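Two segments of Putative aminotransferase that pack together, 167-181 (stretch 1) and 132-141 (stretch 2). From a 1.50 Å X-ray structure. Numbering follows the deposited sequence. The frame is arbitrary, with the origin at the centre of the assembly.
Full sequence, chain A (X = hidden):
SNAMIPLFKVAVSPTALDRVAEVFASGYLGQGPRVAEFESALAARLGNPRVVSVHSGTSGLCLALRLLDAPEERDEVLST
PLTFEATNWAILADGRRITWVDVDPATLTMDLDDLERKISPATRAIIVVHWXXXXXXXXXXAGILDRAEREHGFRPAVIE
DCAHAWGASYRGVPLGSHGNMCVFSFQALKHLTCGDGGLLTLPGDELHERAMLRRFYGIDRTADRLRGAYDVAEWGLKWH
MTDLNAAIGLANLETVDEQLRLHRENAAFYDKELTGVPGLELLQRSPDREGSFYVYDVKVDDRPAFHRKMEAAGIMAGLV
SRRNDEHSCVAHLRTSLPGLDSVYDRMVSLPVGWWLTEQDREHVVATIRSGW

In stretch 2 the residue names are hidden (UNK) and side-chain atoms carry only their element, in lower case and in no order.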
# COMPACT_ATOMS: atom_id res chain seq x y z
N GLY A 167 12.06 -19.30 2.51
CA GLY A 167 12.63 -20.63 2.47
C GLY A 167 13.52 -20.99 3.65
O GLY A 167 14.10 -22.08 3.68
N ALA A 168 13.67 -20.07 4.61
CA ALA A 168 14.53 -20.34 5.77
C ALA A 168 13.82 -21.21 6.78
O ALA A 168 12.59 -21.28 6.80
CB ALA A 168 14.97 -19.03 6.43
N SER A 169 14.61 -21.88 7.63
CA SER A 169 14.05 -22.70 8.70
C SER A 169 14.90 -22.57 9.95
O SER A 169 16.05 -22.14 9.89
CB SER A 169 13.97 -24.16 8.28
OG SER A 169 15.26 -24.67 8.04
N TYR A 170 14.32 -22.96 11.08
CA TYR A 170 15.00 -22.88 12.36
C TYR A 170 14.61 -24.09 13.17
O TYR A 170 13.42 -24.36 13.38
CB TYR A 170 14.64 -21.56 13.07
CG TYR A 170 15.00 -21.53 14.55
CD1 TYR A 170 16.26 -21.15 14.98
CD2 TYR A 170 14.04 -21.86 15.51
CE1 TYR A 170 16.58 -21.12 16.33
CE2 TYR A 170 14.35 -21.83 16.86
CZ TYR A 170 15.61 -21.46 17.27
OH TYR A 170 15.90 -21.41 18.61
N ARG A 171 15.63 -24.84 13.57
CA ARG A 171 15.48 -26.06 14.35
C ARG A 171 14.45 -27.01 13.74
O ARG A 171 13.64 -27.63 14.42
CB ARG A 171 15.15 -25.71 15.81
CG ARG A 171 16.38 -25.08 16.45
CD ARG A 171 16.31 -24.90 17.95
NE ARG A 171 17.54 -24.26 18.39
CZ ARG A 171 17.74 -23.74 19.60
NH1 ARG A 171 16.78 -23.79 20.51
NH2 ARG A 171 18.90 -23.17 19.89
N GLY A 172 14.54 -27.15 12.42
CA GLY A 172 13.80 -28.18 11.72
C GLY A 172 12.38 -27.78 11.38
O GLY A 172 11.60 -28.60 10.91
N VAL A 173 12.06 -26.51 11.62
CA VAL A 173 10.72 -25.98 11.41
C VAL A 173 10.82 -24.76 10.50
O VAL A 173 11.61 -23.84 10.76
CB VAL A 173 10.06 -25.60 12.76
CG1 VAL A 173 8.72 -24.89 12.54
CG2 VAL A 173 9.89 -26.85 13.62
N PRO A 174 10.02 -24.73 9.42
CA PRO A 174 10.05 -23.58 8.52
C PRO A 174 9.63 -22.29 9.22
O PRO A 174 8.72 -22.31 10.06
CB PRO A 174 9.02 -23.94 7.44
CG PRO A 174 8.13 -24.96 8.10
CD PRO A 174 9.01 -25.73 9.04
N LEU A 175 10.28 -21.18 8.88
CA LEU A 175 9.75 -19.90 9.34
C LEU A 175 8.28 -19.79 8.96
O LEU A 175 7.86 -20.25 7.88
CB LEU A 175 10.54 -18.73 8.76
CG LEU A 175 12.01 -18.62 9.17
CD1 LEU A 175 12.58 -17.32 8.64
CD2 LEU A 175 12.17 -18.72 10.71
N GLY A 176 7.50 -19.20 9.85
CA GLY A 176 6.05 -19.18 9.72
C GLY A 176 5.35 -20.13 10.68
O GLY A 176 4.14 -20.05 10.88
N SER A 177 6.10 -21.04 11.30
CA SER A 177 5.49 -22.08 12.13
C SER A 177 6.05 -22.14 13.54
O SER A 177 6.04 -23.20 14.17
CB SER A 177 5.65 -23.46 11.47
OG SER A 177 4.87 -23.57 10.30
N HIS A 178 6.51 -21.00 14.05
CA HIS A 178 7.09 -20.98 15.40
C HIS A 178 6.19 -20.25 16.41
O HIS A 178 6.61 -19.95 17.52
CB HIS A 178 8.48 -20.34 15.37
CG HIS A 178 9.47 -21.10 14.54
ND1 HIS A 178 9.66 -20.85 13.20
CD2 HIS A 178 10.33 -22.10 14.86
CE1 HIS A 178 10.58 -21.67 12.73
NE2 HIS A 178 11.01 -22.43 13.72
N GLY A 179 4.94 -20.00 16.04
CA GLY A 179 3.99 -19.43 16.98
C GLY A 179 3.86 -17.91 16.96
O GLY A 179 3.09 -17.35 17.75
N ASN A 180 4.63 -17.25 16.09
CA ASN A 180 4.55 -15.81 15.92
C ASN A 180 3.98 -15.45 14.57
O ASN A 180 4.12 -16.22 13.61
CB ASN A 180 5.93 -15.14 16.03
CG ASN A 180 6.69 -15.57 17.25
OD1 ASN A 180 6.18 -15.49 18.37
ND2 ASN A 180 7.92 -16.04 17.04
N MSE A 181 3.37 -14.28 14.48
CA MSE A 181 3.06 -13.71 13.17
C MSE A 181 4.35 -13.49 12.40
O MSE A 181 5.34 -13.04 12.97
CB MSE A 181 2.31 -12.38 13.31
CG MSE A 181 0.90 -12.55 13.85
SE MSE A 181 -0.13 -10.92 13.69
CE MSE A 181 0.50 -10.07 15.31
N UNK A 132 19.34 -10.39 6.55
CA UNK A 132 20.06 -10.98 5.41
C UNK A 132 19.73 -12.45 5.18
O UNK A 132 20.35 -13.11 4.34
c UNK A 132 22.00 -9.40 5.85
o UNK A 132 22.16 -11.73 6.49
c UNK A 132 21.61 -10.83 5.52
N UNK A 133 18.71 -12.96 5.88
CA UNK A 133 18.26 -14.33 5.67
C UNK A 133 18.59 -15.28 6.79
O UNK A 133 18.23 -16.46 6.73
N UNK A 134 19.27 -14.79 7.83
CA UNK A 134 19.72 -15.66 8.92
C UNK A 134 18.74 -15.62 10.09
O UNK A 134 18.47 -14.56 10.64
c UNK A 134 22.70 -17.82 12.45
c UNK A 134 21.93 -15.66 11.75
c UNK A 134 21.67 -16.15 10.47
o UNK A 134 23.22 -18.65 13.42
c UNK A 134 21.94 -17.49 10.21
c UNK A 134 21.12 -15.25 9.39
c UNK A 134 22.47 -18.32 11.18
c UNK A 134 22.45 -16.50 12.74
N UNK A 135 18.21 -16.78 10.49
CA UNK A 135 17.18 -16.71 11.53
C UNK A 135 17.66 -16.37 12.94
O UNK A 135 18.73 -16.81 13.38
c UNK A 135 16.91 -18.67 10.17
c UNK A 135 18.28 -18.11 9.88
c UNK A 135 16.57 -18.12 11.53
N UNK A 136 16.84 -15.58 13.61
CA UNK A 136 16.93 -15.32 15.04
C UNK A 136 16.72 -16.60 15.85
O UNK A 136 16.03 -17.52 15.40
c UNK A 136 15.85 -14.25 15.43
c UNK A 136 15.82 -13.96 16.91
c UNK A 136 16.09 -12.95 14.64
N UNK A 137 17.32 -16.66 17.03
CA UNK A 137 17.12 -17.76 17.97
C UNK A 137 15.72 -17.70 18.58
O UNK A 137 15.53 -17.17 19.69
c UNK A 137 18.21 -17.70 19.05
o UNK A 137 19.22 -19.04 20.71
o UNK A 137 17.27 -19.73 19.96
c UNK A 137 18.22 -18.92 19.96
N UNK A 138 14.74 -18.26 17.88
CA UNK A 138 13.33 -18.09 18.25
C UNK A 138 12.97 -18.79 19.56
O UNK A 138 12.11 -18.30 20.29
c UNK A 138 12.50 -17.71 15.86
c UNK A 138 11.70 -18.39 14.75
c UNK A 138 12.43 -18.58 17.12
c UNK A 138 11.96 -16.31 16.10
N UNK A 139 13.62 -19.91 19.88
CA UNK A 139 13.33 -20.60 21.14
C UNK A 139 13.80 -19.76 22.33
O UNK A 139 13.14 -19.69 23.36
o UNK A 139 13.93 -24.13 20.21
c UNK A 139 13.36 -23.02 20.29
c UNK A 139 13.99 -21.98 21.21
o UNK A 139 12.32 -22.76 19.66
N UNK A 140 14.96 -19.13 22.18
CA UNK A 140 15.47 -18.27 23.24
C UNK A 140 14.54 -17.07 23.44
O UNK A 140 14.22 -16.69 24.58
c UNK A 140 18.90 -16.59 23.76
n UNK A 140 21.18 -14.98 23.52
c UNK A 140 16.88 -17.80 22.93
n UNK A 140 20.80 -14.04 25.58
c UNK A 140 17.45 -16.93 24.01
n UNK A 140 19.37 -15.64 24.76
c UNK A 140 20.45 -14.89 24.62
N UNK A 141 14.11 -16.50 22.33
CA UNK A 141 13.16 -15.41 22.34
C UNK A 141 11.88 -15.81 23.09
O UNK A 141 11.41 -15.06 23.95
c UNK A 141 11.79 -13.95 20.70
c UNK A 141 12.86 -15.00 20.90
c UNK A 141 12.18 -12.64 21.38
c UNK A 141 11.54 -13.74 19.22
O HOH W 1 18.86 -21.27 22.30
O HOH W 2 9.58 -17.31 19.31

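Position 132 carries three side-chain atoms, one carbon bearing an oxygen and a second carbon. None comes near stretch 1; the beta-branched hydroxyl identifies Thr 132. Position 133 has no side-chain atoms. Its phi/psi of 108/-1 would jam a CB against the carbonyl O of the preceding residue, so this is Gly 133; Gly 133 O lies 4.2 Å from Ala 168 CB.

At position 134 one carbon leads to a six-carbon ring bearing an oxygen, which is Tyr 134. Its CA-to-CB bond points away from stretch 1. Position 135 has three carbons that close a ring onto the backbone N, and the ring packs against residues 168 to 170. This is the signature of Pro 135: Pro 135 CG is 3.6 Å from Ser 169 O and 4.2 Å from Ala 168 CB, and Pro 135 CB is 4.2 Å from Tyr 170 CB.

Position 136 shows one carbon carrying two more, hence Val 136. Its side chain makes no contact with stretch 1, but Val 136 O sits 3.7 Å from Tyr 170 CD1, over one face of the ring.

Position 137 has two carbons, the second carrying two oxygens, one of which lies against the Tyr 170 hydroxyl. That short carboxylate is Asp 137, at the N-cap of the helix: Asp 137 OD1 accepts from the backbone N of position 140 at 3.3 Å and from Tyr 170 OH at 2.6 Å. OD2 accepts from water 1, which in turn accepts from Arg 171 NH2.

Position 138 has four carbons forked at the second, with chi1 in m and chi2 in t, and a terminal carbon sits over the His 178 ring: Leu 138. Leu 138 CD1 lies 3.7 Å from the centroid of the His 178 ring, 21° off the normal, a CH-pi contact over the face. Leu 138 CD1 also lies 4.1 Å from Leu 175 CD2, while Leu 138 CB is 3.8 Å from Tyr 170 CE2.

Position 139 repeats the two-carbon, two-oxygen pattern, with one oxygen against the Arg 171 guanidinium, giving Asp 139. Asp 139 OD2 accepts from Arg 171 NH1 at 2.9 Å (150°), a hydrogen-bonded salt bridge. Position 140 has three carbons, a nitrogen, then a carbon with two nitrogens: Arg 140, whose CA-to-CB bond points sideways and whose side chain makes no contact with stretch 1. Position 141 is again four carbons forked at the second, but chi1 is t and chi2 p; this is Leu 141, whose side chain makes no contact with stretch 1.

The contact centres on Tyr 170. Tyr 170 OH donates to the capping carboxylate and accepts from Asp 139 N at 3.0 Å (159°), fixing the ring against the start of the helix. Pro 135 and Leu 138 supply apolar packing, and Arg 171 adds charge through its salt bridge from NH1 to Asp 139 OD2.

Stretch 2 (132-141) TGYPVDLDRL
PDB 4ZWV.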